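Local atomic coordinates of solute-binding protein Csal_2479 (Chromohalobacter salexigens, PDB entry 4P1L), a protein that binds D-glucuronate in the periplasm and probably delivers it to a TRAP transport system for uptake into the cytoplasm. Residues V161-M169 / G200-N208; Y190-K198 / S211-A221. All coordinates share one frame; numbering follows the deposited sequence.

Interaction 1: V161-M169 / G200-N208; sequences VEGLKVRVM and GVIDGAENN. With BDP (beta-D-glucopyranuronic acid), chain C.
In the TRAP solute-binding fold, strands 165-168 and 204-207 run in the same general direction, 39° apart, joined by a single beta bridge between Val166 and Gly204, and lead into the glucuronate site. At the far end from the sugar, Asp203 bonds the Lys165 backbone twice: OD2 accepts from Lys165 N (2.8 Å) on the anti side, out of the carboxylate plane, and Asp203 N donates to Lys165 O. Lys165, CG anti to the backbone N (chi1 -177°), bends at its last torsion, bringing NZ to Val201 O at 3.1 Å. The bridge is made by Arg167 N to Gly204 O (2.9 Å) and, weakly, by Gly204 N to Lys165 O; Arg167 CB lies against Ile202 CD1. Water 1 sits where the strands diverge, accepting hydrogen bonds from Glu206 N and Arg167 NH1. The Glu206 carboxylate turns to Arg146 and His229 through OE1. At the pocket, the Arg167 guanidinium edge meets the sugar carboxylate with two bonds, NH1 to O6A at 2.8 Å (178° at the hydrogen) and NH2 to O6B at 2.9 Å. From the other strand, Asn207 ND2 donates to sugar O5, and Asn207 OD1 accepts from the O1 hydroxyl at 2.7 Å.

Interaction 2: Y190-K198 / S211-A221; sequences YGEVYQSLK and SYESSGHYEVA. With BDP (beta-D-glucopyranuronic acid), chain C.
Tyr190 and His217 meet between the start of the 190-198 segment and the turn that follows helix 209-214, and the tight part of the contact is built round the imidazole. Val193 CG1 presses on one face of this ring in a CH-pi contact, 3.7 Å from its centroid, while Ser215 CB lies over the opposite face. Leu197 CD1 reaches His217 CB at 3.9 Å. Both ring nitrogens have partners: ND1 bonds Tyr149 OH, and NE2 bonds water 4, which lies in the ring plane and links it to Tyr190 O and Tyr194 N. Ser215 fixes the turn as an ST turn, its OG accepting from His217 N and donating to Ser211 O at 2.7 Å. The Tyr190 side chain points away from its own backbone N (chi1 -176°), which sets one ring face, toward its rim, against C5 of the sugar; its OH comes to 3.3 Å from Ser211 CB. A serine in place of Tyr190 would probably leave that side of the sugar without its aromatic wall and open a gap beside Ser211 and His217.

The outer side is looser. Water 3 bridges Tyr190 OH and Ser214 OG, which also bonds Pro210 O. Tyr194 turns its ring edge to Gly216 O, and its OH donates to OE1 of the exposed Glu219 at 3.2 Å, ring and carboxylate planes standing 84° apart. Farther along, Val220 CG1 rests on Leu197 CB at 3.7 Å. Aromatic faces against sugars, here Tyr190 at the C5-C6 end of glucuronate, are common in carbohydrate-binding sites.

Interaction 1 is the more buried of the two and joins strands through backbone bonds and a carboxylate; interaction 2 is partly buried and relies on side-chain packing, with an exposed margin at Glu219 and Lys198. Their segments alternate along the chain: helix 193-198 precedes strand 204-207, which runs on into helix 209-214. The two contacts touch directly, Val193 CG2 lying 3.4 Å from Arg167 NE and Ser196 OG meeting Val201 and Ile202. Both reach the same glucuronate with different chemistry. The 161-169 / 200-208 pair supplies the Arg167 guanidinium for its carboxylate and the Asn207 amide for O5 and O1, whereas 190-198 / 211-221 offers chiefly the face of an aromatic ring.

Interaction 1: V161-M169 / G200-N208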
ATOM      1  N   VAL A 161      -2.445  20.751  10.317  1.00 16.99           N
ATOM      2  CA  VAL A 161      -1.412  20.247   9.424  1.00 18.15           C
ATOM      3  C   VAL A 161      -0.499  21.409   8.941  1.00 18.55           C
ATOM      4  O   VAL A 161       0.604  21.158   8.460  1.00 17.74           O
ATOM      5  CB  VAL A 161      -2.022  19.446   8.244  1.00 16.36           C
ATOM      6  CG1 VAL A 161      -0.935  18.810   7.396  1.00 17.26           C
ATOM      7  CG2 VAL A 161      -2.933  18.338   8.790  1.00 16.46           C
ATOM      8  N   GLU A 162      -0.946  22.656   9.104  1.00 19.13           N
ATOM      9  CA  GLU A 162      -0.155  23.821   8.667  1.00 22.55           C
ATOM     10  C   GLU A 162       1.204  23.804   9.354  1.00 20.68           C
ATOM     11  O   GLU A 162       1.283  23.530  10.544  1.00 18.21           O
ATOM     12  CB  GLU A 162      -0.897  25.149   8.930  1.00 22.15           C
ATOM     13  CG  GLU A 162      -2.127  25.298   8.041  1.00 28.03           C
ATOM     14  CD  GLU A 162      -3.080  26.396   8.471  1.00 36.58           C
ATOM     15  OE1 GLU A 162      -2.772  27.145   9.424  1.00 35.38           O
ATOM     16  OE2 GLU A 162      -4.155  26.487   7.847  1.00 45.20           O
ATOM     17  N   GLY A 163       2.261  24.071   8.591  1.00 21.48           N
ATOM     18  CA  GLY A 163       3.610  24.086   9.122  1.00 26.16           C
ATOM     19  C   GLY A 163       4.332  22.749   9.193  1.00 27.93           C
ATOM     20  O   GLY A 163       5.545  22.728   9.390  1.00 27.27           O
ATOM     21  N   LEU A 164       3.617  21.631   9.037  1.00 18.32           N
ATOM     22  CA  LEU A 164       4.265  20.330   9.047  1.00 18.90           C
ATOM     23  C   LEU A 164       4.796  19.978   7.666  1.00 21.16           C
ATOM     24  O   LEU A 164       4.098  20.109   6.665  1.00 21.37           O
ATOM     25  CB  LEU A 164       3.314  19.233   9.539  1.00 16.25           C
ATOM     26  CG  LEU A 164       2.710  19.391  10.941  1.00 22.84           C
ATOM     27  CD1 LEU A 164       1.775  18.220  11.244  1.00 22.06           C
ATOM     28  CD2 LEU A 164       3.778  19.477  11.990  1.00 22.49           C
ATOM     29  N   LYS A 165       6.042  19.531   7.634  1.00 18.18           N
ATOM     30  CA  LYS A 165       6.634  18.959   6.448  1.00 15.41           C
ATOM     31  C   LYS A 165       6.495  17.445   6.580  1.00 15.09           C
ATOM     32  O   LYS A 165       7.131  16.819   7.457  1.00 18.06           O
ATOM     33  CB  LYS A 165       8.097  19.366   6.343  1.00 18.58           C
ATOM     34  CG  LYS A 165       8.804  18.883   5.080  1.00 27.84           C
ATOM     35  CD  LYS A 165      10.033  19.749   4.819  1.00 32.83           C
ATOM     36  CE  LYS A 165      10.728  19.382   3.521  1.00 41.41           C
ATOM     37  NZ  LYS A 165      11.600  18.195   3.718  1.00 41.78           N
ATOM     38  N   VAL A 166       5.663  16.875   5.711  1.00 14.84           N
ATOM     39  CA  VAL A 166       5.279  15.473   5.794  1.00 14.08           C
ATOM     40  C   VAL A 166       5.796  14.685   4.597  1.00 15.04           C
ATOM     41  O   VAL A 166       5.562  15.048   3.423  1.00 16.28           O
ATOM     42  CB  VAL A 166       3.741  15.306   5.852  1.00 13.73           C
ATOM     43  CG1 VAL A 166       3.356  13.840   6.158  1.00 13.62           C
ATOM     44  CG2 VAL A 166       3.098  16.265   6.871  1.00 14.99           C
ATOM     45  N   ARG A 167       6.521  13.614   4.896  1.00 15.16           N
ATOM     46  CA  ARG A 167       6.955  12.680   3.867  1.00 15.74           C
ATOM     47  C   ARG A 167       5.764  11.919   3.316  1.00 14.25           C
ATOM     48  O   ARG A 167       4.865  11.524   4.062  1.00 14.81           O
ATOM     49  CB  ARG A 167       7.967  11.677   4.418  1.00 15.90           C
ATOM     50  CG  ARG A 167       8.398  10.648   3.422  1.00 16.24           C
ATOM     51  CD  ARG A 167       7.557   9.378   3.504  1.00 15.81           C
ATOM     52  NE  ARG A 167       7.973   8.359   2.539  1.00 14.95           N
ATOM     53  CZ  ARG A 167       7.414   7.161   2.447  1.00 15.69           C
ATOM     54  NH1 ARG A 167       6.394   6.831   3.250  1.00 15.42           N
ATOM     55  NH2 ARG A 167       7.846   6.296   1.541  1.00 18.14           N
ATOM     56  N   VAL A 168       5.774  11.733   2.003  1.00 14.66           N
ATOM     57  CA  VAL A 168       4.809  10.891   1.314  1.00 14.24           C
ATOM     58  C   VAL A 168       5.547   9.965   0.363  1.00 14.79           C
ATOM     59  O   VAL A 168       6.744  10.136   0.105  1.00 14.92           O
ATOM     60  CB  VAL A 168       3.766  11.727   0.533  1.00 15.25           C
ATOM     61  CG1 VAL A 168       2.886  12.485   1.483  1.00 13.21           C
ATOM     62  CG2 VAL A 168       4.433  12.661  -0.471  1.00 14.81           C
HETATM   63  N   MSE A 169       4.839   8.958  -0.135  1.00 15.14           N
HETATM   64  CA  MSE A 169       5.364   8.103  -1.178  1.00 16.98           C
HETATM   65  C   MSE A 169       5.380   8.915  -2.475  1.00 14.24           C
HETATM   66  O   MSE A 169       4.827  10.027  -2.529  1.00 13.98           O
HETATM   67  CB  MSE A 169       4.476   6.867  -1.325  1.00 15.89           C
HETATM   68  CG  MSE A 169       4.532   5.952  -0.115  1.00 14.41           C
HETATM   69 SE   MSE A 169       3.610   4.244  -0.377  1.00 17.85          SE
HETATM   70  CE  MSE A 169       1.802   4.923  -0.454  1.00 14.61           C
ATOM     71  N   GLY A 200      15.355  15.816  11.778  1.00 30.99           N
ATOM     72  CA  GLY A 200      14.519  16.996  11.697  1.00 29.13           C
ATOM     73  C   GLY A 200      14.294  17.542  10.309  1.00 30.12           C
ATOM     74  O   GLY A 200      13.659  18.579  10.156  1.00 36.85           O
ATOM     75  N   VAL A 201      14.793  16.830   9.300  1.00 29.43           N
ATOM     76  CA  VAL A 201      14.576  17.158   7.896  1.00 29.97           C
ATOM     77  C   VAL A 201      13.089  17.169   7.514  1.00 29.11           C
ATOM     78  O   VAL A 201      12.672  17.919   6.637  1.00 27.53           O
ATOM     79  CB  VAL A 201      15.309  16.123   7.013  1.00 37.07           C
ATOM     80  CG1 VAL A 201      14.938  16.276   5.557  1.00 36.15           C
ATOM     81  CG2 VAL A 201      16.823  16.247   7.199  1.00 42.08           C
ATOM     82  N   ILE A 202      12.302  16.318   8.169  1.00 23.34           N
ATOM     83  CA  ILE A 202      10.844  16.267   7.994  1.00 21.15           C
ATOM     84  C   ILE A 202      10.228  16.253   9.387  1.00 23.04           C
ATOM     85  O   ILE A 202      10.883  15.830  10.335  1.00 22.37           O
ATOM     86  CB  ILE A 202      10.386  15.006   7.217  1.00 20.40           C
ATOM     87  CG1 ILE A 202      10.909  13.718   7.880  1.00 21.23           C
ATOM     88  CG2 ILE A 202      10.823  15.091   5.742  1.00 21.16           C
ATOM     89  CD1 ILE A 202      10.420  12.464   7.198  1.00 20.19           C
ATOM     90  N   ASP A 203       8.994  16.737   9.520  1.00 21.32           N
ATOM     91  CA  ASP A 203       8.272  16.712  10.802  1.00 22.50           C
ATOM     92  C   ASP A 203       7.386  15.475  10.978  1.00 22.00           C
ATOM     93  O   ASP A 203       6.932  15.184  12.076  1.00 21.21           O
ATOM     94  CB  ASP A 203       7.375  17.943  10.923  1.00 19.39           C
ATOM     95  CG  ASP A 203       8.131  19.239  10.689  1.00 24.85           C
ATOM     96  OD1 ASP A 203       9.224  19.370  11.270  1.00 31.67           O
ATOM     97  OD2 ASP A 203       7.648  20.099   9.910  1.00 21.21           O
ATOM     98  N   GLY A 204       7.097  14.760   9.896  1.00 21.60           N
ATOM     99  CA  GLY A 204       6.167  13.654   9.998  1.00 15.54           C
ATOM    100  C   GLY A 204       6.064  12.839   8.732  1.00 13.78           C
ATOM    101  O   GLY A 204       6.777  13.075   7.776  1.00 14.99           O
ATOM    102  N   ALA A 205       5.154  11.881   8.751  1.00 13.21           N
ATOM    103  CA  ALA A 205       4.893  11.020   7.605  1.00 15.44           C
ATOM    104  C   ALA A 205       3.509  10.416   7.853  1.00 12.22           C
ATOM    105  O   ALA A 205       2.787  10.874   8.728  1.00 14.59           O
ATOM    106  CB  ALA A 205       5.978   9.929   7.477  1.00 14.69           C
ATOM    107  N   GLU A 206       3.124   9.394   7.100  1.00 12.18           N
ATOM    108  CA  GLU A 206       1.820   8.813   7.293  1.00 13.88           C
ATOM    109  C   GLU A 206       1.841   7.342   6.902  1.00 13.20           C
ATOM    110  O   GLU A 206       2.505   6.939   5.942  1.00 14.13           O
ATOM    111  CB  GLU A 206       0.750   9.615   6.528  1.00 11.68           C
ATOM    112  CG  GLU A 206       1.108   9.980   5.102  1.00 11.21           C
ATOM    113  CD  GLU A 206       0.942   8.820   4.105  1.00 11.44           C
ATOM    114  OE1 GLU A 206      -0.156   8.228   4.028  1.00 13.72           O
ATOM    115  OE2 GLU A 206       1.907   8.536   3.362  1.00 13.27           O
ATOM    116  N   ASN A 207       1.126   6.517   7.667  1.00 13.67           N
ATOM    117  CA  ASN A 207       1.139   5.082   7.433  1.00 11.12           C
ATOM    118  C   ASN A 207       0.191   4.376   8.384  1.00 13.28           C
ATOM    119  O   ASN A 207      -0.398   4.996   9.284  1.00 14.18           O
ATOM    120  CB  ASN A 207       2.567   4.506   7.563  1.00 12.24           C
ATOM    121  CG  ASN A 207       2.890   3.549   6.456  1.00 11.61           C
ATOM    122  OD1 ASN A 207       2.096   2.621   6.153  1.00 14.48           O
ATOM    123  ND2 ASN A 207       4.005   3.782   5.778  1.00 15.25           N
ATOM    124  N   ASN A 208       0.064   3.073   8.167  1.00 11.27           N
ATOM    125  CA  ASN A 208      -0.702   2.195   9.034  1.00 13.04           C
ATOM    126  C   ASN A 208       0.098   1.854  10.278  1.00 15.78           C
ATOM    127  O   ASN A 208       1.290   2.170  10.359  1.00 15.90           O
ATOM    128  CB  ASN A 208      -1.093   0.933   8.277  1.00 14.42           C
ATOM    129  CG  ASN A 208       0.110   0.259   7.607  1.00 12.67           C
ATOM    130  OD1 ASN A 208       1.149   0.040   8.229  1.00 15.65           O
ATOM    131  ND2 ASN A 208      -0.036  -0.045   6.326  1.00 11.46           N
TER
HETATM  132  C1  BDP C 401       3.584   0.650   3.587  1.00 11.57           C
HETATM  133  C2  BDP C 401       3.510  -0.222   2.343  1.00 10.53           C
HETATM  134  C3  BDP C 401       4.856  -0.312   1.731  1.00 16.70           C
HETATM  135  C4  BDP C 401       5.291   1.078   1.391  1.00 12.52           C
HETATM  136  C5  BDP C 401       5.310   1.976   2.656  1.00 10.25           C
HETATM  137  C6  BDP C 401       5.706   3.420   2.356  1.00 12.94           C
HETATM  138  O2  BDP C 401       3.086  -1.504   2.778  1.00 13.24           O
HETATM  139  O3  BDP C 401       4.681  -1.064   0.418  1.00 13.74           O
HETATM  140  O4  BDP C 401       6.599   1.061   0.793  1.00 12.28           O
HETATM  141  O5  BDP C 401       4.046   1.966   3.241  1.00 11.81           O
HETATM  142  O6A BDP C 401       5.155   4.321   3.069  1.00 13.40           O
HETATM  143  O1  BDP C 401       2.321   0.780   4.140  1.00 14.07           O
HETATM  144  O6B BDP C 401       6.590   3.656   1.506  1.00 15.87           O
HETATM  145  O   HOH W   1       4.354   8.815   4.475  1.00 12.87           O
HETATM  146  O   HOH W   2       2.101   8.502   0.680  1.00 14.39           O

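Interaction 2: Y190-K198 / S211-A221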
ATOM      1  N   TYR A 190      10.845   4.878   1.493  1.00 18.99           N
ATOM      2  CA  TYR A 190      10.424   4.408   2.821  1.00 19.04           C
ATOM      3  C   TYR A 190      11.612   4.229   3.790  1.00 19.48           C
ATOM      4  O   TYR A 190      11.535   4.637   4.960  1.00 17.33           O
ATOM      5  CB  TYR A 190       9.655   3.094   2.623  1.00 20.12           C
ATOM      6  CG  TYR A 190       9.035   2.461   3.842  1.00 17.29           C
ATOM      7  CD1 TYR A 190       8.253   3.199   4.730  1.00 16.78           C
ATOM      8  CD2 TYR A 190       9.198   1.099   4.093  1.00 18.02           C
ATOM      9  CE1 TYR A 190       7.690   2.603   5.838  1.00 18.42           C
ATOM     10  CE2 TYR A 190       8.626   0.500   5.192  1.00 19.89           C
ATOM     11  CZ  TYR A 190       7.872   1.260   6.061  1.00 16.17           C
ATOM     12  OH  TYR A 190       7.292   0.679   7.162  1.00 18.44           O
ATOM     13  N   GLY A 191      12.698   3.608   3.300  1.00 20.02           N
ATOM     14  CA  GLY A 191      13.858   3.284   4.108  1.00 24.86           C
ATOM     15  C   GLY A 191      14.580   4.479   4.696  1.00 27.10           C
ATOM     16  O   GLY A 191      15.300   4.357   5.683  1.00 24.61           O
ATOM     17  N   GLU A 192      14.361   5.645   4.103  1.00 24.40           N
ATOM     18  CA  GLU A 192      15.042   6.854   4.531  1.00 21.94           C
ATOM     19  C   GLU A 192      14.267   7.673   5.558  1.00 27.09           C
ATOM     20  O   GLU A 192      14.783   8.662   6.109  1.00 23.62           O
ATOM     21  CB  GLU A 192      15.329   7.714   3.313  1.00 21.38           C
ATOM     22  CG  GLU A 192      16.375   7.119   2.407  1.00 26.74           C
ATOM     23  CD  GLU A 192      16.551   7.897   1.132  1.00 40.12           C
ATOM     24  OE1 GLU A 192      16.069   9.051   1.067  1.00 40.28           O
ATOM     25  OE2 GLU A 192      17.182   7.345   0.200  1.00 50.05           O
ATOM     26  N   VAL A 193      13.036   7.263   5.828  1.00 21.94           N
ATOM     27  CA  VAL A 193      12.133   8.124   6.598  1.00 20.56           C
ATOM     28  C   VAL A 193      12.576   8.240   8.047  1.00 17.38           C
ATOM     29  O   VAL A 193      12.522   9.329   8.624  1.00 22.08           O
ATOM     30  CB  VAL A 193      10.680   7.650   6.523  1.00 19.83           C
ATOM     31  CG1 VAL A 193       9.774   8.477   7.452  1.00 20.86           C
ATOM     32  CG2 VAL A 193      10.193   7.726   5.098  1.00 15.93           C
ATOM     33  N   TYR A 194      13.040   7.124   8.617  1.00 23.23           N
ATOM     34  CA  TYR A 194      13.416   7.096  10.032  1.00 19.74           C
ATOM     35  C   TYR A 194      14.478   8.128  10.355  1.00 25.07           C
ATOM     36  O   TYR A 194      14.305   8.950  11.260  1.00 22.95           O
ATOM     37  CB  TYR A 194      13.939   5.719  10.423  1.00 20.75           C
ATOM     38  CG  TYR A 194      14.410   5.661  11.860  1.00 22.68           C
ATOM     39  CD1 TYR A 194      13.494   5.567  12.909  1.00 22.27           C
ATOM     40  CD2 TYR A 194      15.758   5.708  12.170  1.00 32.73           C
ATOM     41  CE1 TYR A 194      13.919   5.508  14.235  1.00 25.58           C
ATOM     42  CE2 TYR A 194      16.190   5.653  13.491  1.00 33.04           C
ATOM     43  CZ  TYR A 194      15.271   5.553  14.513  1.00 30.03           C
ATOM     44  OH  TYR A 194      15.694   5.484  15.812  1.00 35.37           O
ATOM     45  N   GLN A 195      15.588   8.074   9.620  1.00 29.50           N
ATOM     46  CA  GLN A 195      16.701   8.995   9.852  1.00 33.02           C
ATOM     47  C   GLN A 195      16.256  10.416   9.560  1.00 31.14           C
ATOM     48  O   GLN A 195      16.709  11.349  10.216  1.00 29.08           O
ATOM     49  CB  GLN A 195      17.921   8.645   8.990  1.00 31.89           C
ATOM     50  CG  GLN A 195      18.665   7.367   9.402  1.00 37.58           C
ATOM     51  CD  GLN A 195      19.155   7.370  10.855  1.00 45.18           C
ATOM     52  OE1 GLN A 195      19.506   8.413  11.409  1.00 40.26           O
ATOM     53  NE2 GLN A 195      19.165   6.185  11.476  1.00 43.86           N
ATOM     54  N   SER A 196      15.377  10.589   8.566  1.00 26.94           N
ATOM     55  CA  SER A 196      14.931  11.923   8.200  1.00 25.39           C
ATOM     56  C   SER A 196      14.103  12.574   9.328  1.00 25.99           C
ATOM     57  O   SER A 196      14.225  13.775   9.600  1.00 25.63           O
ATOM     58  CB  SER A 196      14.165  11.875   6.880  1.00 25.43           C
ATOM     59  OG  SER A 196      13.915  13.178   6.398  1.00 36.56           O
ATOM     60  N   LEU A 197      13.257  11.784   9.979  1.00 22.04           N
ATOM     61  CA  LEU A 197      12.588  12.227  11.203  1.00 26.72           C
ATOM     62  C   LEU A 197      13.589  12.531  12.321  1.00 30.08           C
ATOM     63  O   LEU A 197      13.483  13.549  13.005  1.00 28.35           O
ATOM     64  CB  LEU A 197      11.616  11.152  11.692  1.00 20.69           C
ATOM     65  CG  LEU A 197      10.348  10.952  10.860  1.00 20.72           C
ATOM     66  CD1 LEU A 197       9.684   9.662  11.278  1.00 21.28           C
ATOM     67  CD2 LEU A 197       9.362  12.118  10.990  1.00 22.44           C
ATOM     68  N   LYS A 198      14.547  11.633  12.512  1.00 25.92           N
ATOM     69  CA  LYS A 198      15.527  11.784  13.593  1.00 31.03           C
ATOM     70  C   LYS A 198      16.304  13.098  13.458  1.00 37.86           C
ATOM     71  O   LYS A 198      16.547  13.802  14.442  1.00 39.72           O
ATOM     72  CB  LYS A 198      16.489  10.593  13.578  1.00 35.17           C
ATOM     73  CG  LYS A 198      17.079  10.206  14.936  1.00 45.15           C
ATOM     74  CD  LYS A 198      17.741   8.823  14.841  1.00 46.00           C
ATOM     75  CE  LYS A 198      19.095   8.766  15.559  1.00 53.44           C
ATOM     76  NZ  LYS A 198      18.963   8.698  17.041  1.00 50.77           N
ATOM     77  N   SER A 211       3.401  -0.407   9.910  1.00 16.25           N
ATOM     78  CA  SER A 211       4.559   0.252   9.316  1.00 12.96           C
ATOM     79  C   SER A 211       5.156   1.270  10.273  1.00 14.62           C
ATOM     80  O   SER A 211       6.378   1.304  10.471  1.00 16.35           O
ATOM     81  CB  SER A 211       4.163   0.927   8.007  1.00 13.52           C
ATOM     82  OG  SER A 211       3.993  -0.039   6.976  1.00 17.71           O
ATOM     83  N   TYR A 212       4.277   2.076  10.863  1.00 13.55           N
ATOM     84  CA  TYR A 212       4.656   3.085  11.833  1.00 15.53           C
ATOM     85  C   TYR A 212       5.485   2.448  12.940  1.00 17.05           C
ATOM     86  O   TYR A 212       6.487   3.000  13.349  1.00 14.78           O
ATOM     87  CB  TYR A 212       3.385   3.714  12.380  1.00 15.02           C
ATOM     88  CG  TYR A 212       3.532   4.728  13.497  1.00 17.07           C
ATOM     89  CD1 TYR A 212       4.301   5.859  13.347  1.00 13.49           C
ATOM     90  CD2 TYR A 212       2.846   4.557  14.707  1.00 18.98           C
ATOM     91  CE1 TYR A 212       4.383   6.820  14.386  1.00 16.08           C
ATOM     92  CE2 TYR A 212       2.916   5.492  15.716  1.00 23.30           C
ATOM     93  CZ  TYR A 212       3.677   6.626  15.552  1.00 23.75           C
ATOM     94  OH  TYR A 212       3.726   7.534  16.586  1.00 19.56           O
ATOM     95  N   GLU A 213       5.062   1.267  13.386  1.00 15.60           N
ATOM     96  CA  GLU A 213       5.751   0.532  14.452  1.00 17.33           C
ATOM     97  C   GLU A 213       7.018  -0.178  13.962  1.00 23.33           C
ATOM     98  O   GLU A 213       8.124   0.085  14.486  1.00 20.96           O
ATOM     99  CB  GLU A 213       4.778  -0.446  15.141  1.00 17.19           C
ATOM    100  CG  GLU A 213       5.462  -1.428  16.117  1.00 17.57           C
ATOM    101  CD  GLU A 213       5.939  -2.723  15.454  1.00 21.44           C
ATOM    102  OE1 GLU A 213       5.133  -3.373  14.764  1.00 21.09           O
ATOM    103  OE2 GLU A 213       7.121  -3.112  15.636  1.00 23.51           O
ATOM    104  N   SER A 214       6.888  -1.034  12.945  1.00 18.16           N
ATOM    105  CA  SER A 214       8.019  -1.845  12.504  1.00 17.96           C
ATOM    106  C   SER A 214       9.181  -1.023  11.955  1.00 23.32           C
ATOM    107  O   SER A 214      10.337  -1.386  12.153  1.00 17.04           O
ATOM    108  CB  SER A 214       7.613  -2.914  11.477  1.00 23.64           C
ATOM    109  OG  SER A 214       7.124  -2.330  10.280  1.00 20.22           O
ATOM    110  N   SER A 215       8.886   0.090  11.294  1.00 21.56           N
ATOM    111  CA  SER A 215       9.927   0.983  10.768  1.00 18.63           C
ATOM    112  C   SER A 215      10.684   1.758  11.844  1.00 19.35           C
ATOM    113  O   SER A 215      11.726   2.331  11.561  1.00 19.81           O
ATOM    114  CB  SER A 215       9.309   2.039   9.857  1.00 19.17           C
ATOM    115  OG  SER A 215       8.511   2.916  10.646  1.00 20.92           O
ATOM    116  N   GLY A 216      10.126   1.824  13.046  1.00 19.37           N
ATOM    117  CA  GLY A 216      10.712   2.593  14.132  1.00 24.47           C
ATOM    118  C   GLY A 216      10.302   4.063  14.145  1.00 20.19           C
ATOM    119  O   GLY A 216      10.799   4.823  14.969  1.00 18.76           O
ATOM    120  N   HIS A 217       9.402   4.473  13.251  1.00 20.20           N
ATOM    121  CA  HIS A 217       9.053   5.894  13.147  1.00 17.03           C
ATOM    122  C   HIS A 217       8.448   6.396  14.431  1.00 20.70           C
ATOM    123  O   HIS A 217       8.668   7.535  14.804  1.00 18.40           O
ATOM    124  CB  HIS A 217       8.106   6.168  11.973  1.00 22.49           C
ATOM    125  CG  HIS A 217       8.691   5.825  10.642  1.00 18.80           C
ATOM    126  ND1 HIS A 217       7.965   5.856   9.476  1.00 16.98           N
ATOM    127  CD2 HIS A 217       9.937   5.426  10.295  1.00 19.11           C
ATOM    128  CE1 HIS A 217       8.736   5.489   8.466  1.00 16.94           C
ATOM    129  NE2 HIS A 217       9.944   5.249   8.939  1.00 16.31           N
ATOM    130  N   TYR A 218       7.743   5.513  15.135  1.00 19.13           N
ATOM    131  CA  TYR A 218       7.066   5.880  16.376  1.00 16.52           C
ATOM    132  C   TYR A 218       8.037   6.332  17.465  1.00 19.51           C
ATOM    133  O   TYR A 218       7.643   7.024  18.389  1.00 21.35           O
ATOM    134  CB  TYR A 218       6.256   4.695  16.883  1.00 24.14           C
ATOM    135  CG  TYR A 218       7.074   3.603  17.541  1.00 18.08           C
ATOM    136  CD1 TYR A 218       7.693   2.624  16.793  1.00 24.10           C
ATOM    137  CD2 TYR A 218       7.181   3.530  18.932  1.00 21.61           C
ATOM    138  CE1 TYR A 218       8.427   1.612  17.391  1.00 26.93           C
ATOM    139  CE2 TYR A 218       7.913   2.520  19.537  1.00 28.59           C
ATOM    140  CZ  TYR A 218       8.521   1.566  18.764  1.00 30.57           C
ATOM    141  OH  TYR A 218       9.245   0.566  19.351  1.00 29.86           O
ATOM    142  N   GLU A 219       9.299   5.943  17.353  1.00 19.56           N
ATOM    143  CA  GLU A 219      10.295   6.344  18.333  1.00 21.47           C
ATOM    144  C   GLU A 219      10.654   7.816  18.217  1.00 28.36           C
ATOM    145  O   GLU A 219      11.217   8.381  19.150  1.00 27.07           O
ATOM    146  CB  GLU A 219      11.570   5.516  18.175  1.00 26.13           C
ATOM    147  CG  GLU A 219      11.396   4.031  18.419  1.00 28.38           C
ATOM    148  CD  GLU A 219      12.603   3.242  17.954  1.00 39.92           C
ATOM    149  OE1 GLU A 219      13.661   3.868  17.729  1.00 45.06           O
ATOM    150  OE2 GLU A 219      12.487   2.010  17.789  1.00 46.35           O
ATOM    151  N   VAL A 220      10.379   8.431  17.066  1.00 24.48           N
ATOM    152  CA  VAL A 220      10.766   9.823  16.863  1.00 29.80           C
ATOM    153  C   VAL A 220       9.541  10.722  16.693  1.00 28.08           C
ATOM    154  O   VAL A 220       9.493  11.841  17.206  1.00 41.74           O
ATOM    155  CB  VAL A 220      11.719   9.973  15.665  1.00 36.55           C
ATOM    156  CG1 VAL A 220      12.009  11.458  15.394  1.00 40.74           C
ATOM    157  CG2 VAL A 220      13.010   9.202  15.922  1.00 35.80           C
ATOM    158  N   ALA A 221       8.517  10.197  16.043  1.00 22.33           N
ATOM    159  CA  ALA A 221       7.280  10.958  15.840  1.00 23.25           C
ATOM    160  C   ALA A 221       6.199  10.350  16.736  1.00 17.01           C
ATOM    161  O   ALA A 221       5.546   9.374  16.361  1.00 23.87           O
ATOM    162  CB  ALA A 221       6.889  10.930  14.394  1.00 22.91           C
TER
HETATM  163  C1  BDP C 401       3.584   0.650   3.587  1.00 11.57           C
HETATM  164  C2  BDP C 401       3.510  -0.222   2.343  1.00 10.53           C
HETATM  165  C3  BDP C 401       4.856  -0.312   1.731  1.00 16.70           C
HETATM  166  C4  BDP C 401       5.291   1.078   1.391  1.00 12.52           C
HETATM  167  C5  BDP C 401       5.310   1.976   2.656  1.00 10.25           C
HETATM  168  C6  BDP C 401       5.706   3.420   2.356  1.00 12.94           C
HETATM  169  O2  BDP C 401       3.086  -1.504   2.778  1.00 13.24           O
HETATM  170  O3  BDP C 401       4.681  -1.064   0.418  1.00 13.74           O
HETATM  171  O4  BDP C 401       6.599   1.061   0.793  1.00 12.28           O
HETATM  172  O5  BDP C 401       4.046   1.966   3.241  1.00 11.81           O
HETATM  173  O6A BDP C 401       5.155   4.321   3.069  1.00 13.40           O
HETATM  174  O1  BDP C 401       2.321   0.780   4.140  1.00 14.07           O
HETATM  175  O6B BDP C 401       6.590   3.656   1.506  1.00 15.87           O
HETATM  176  O   HOH W   3       7.885  -2.104   7.633  1.00 16.53           O
HETATM  177  O   HOH W   4      12.223   4.461   7.534  1.00 18.26           O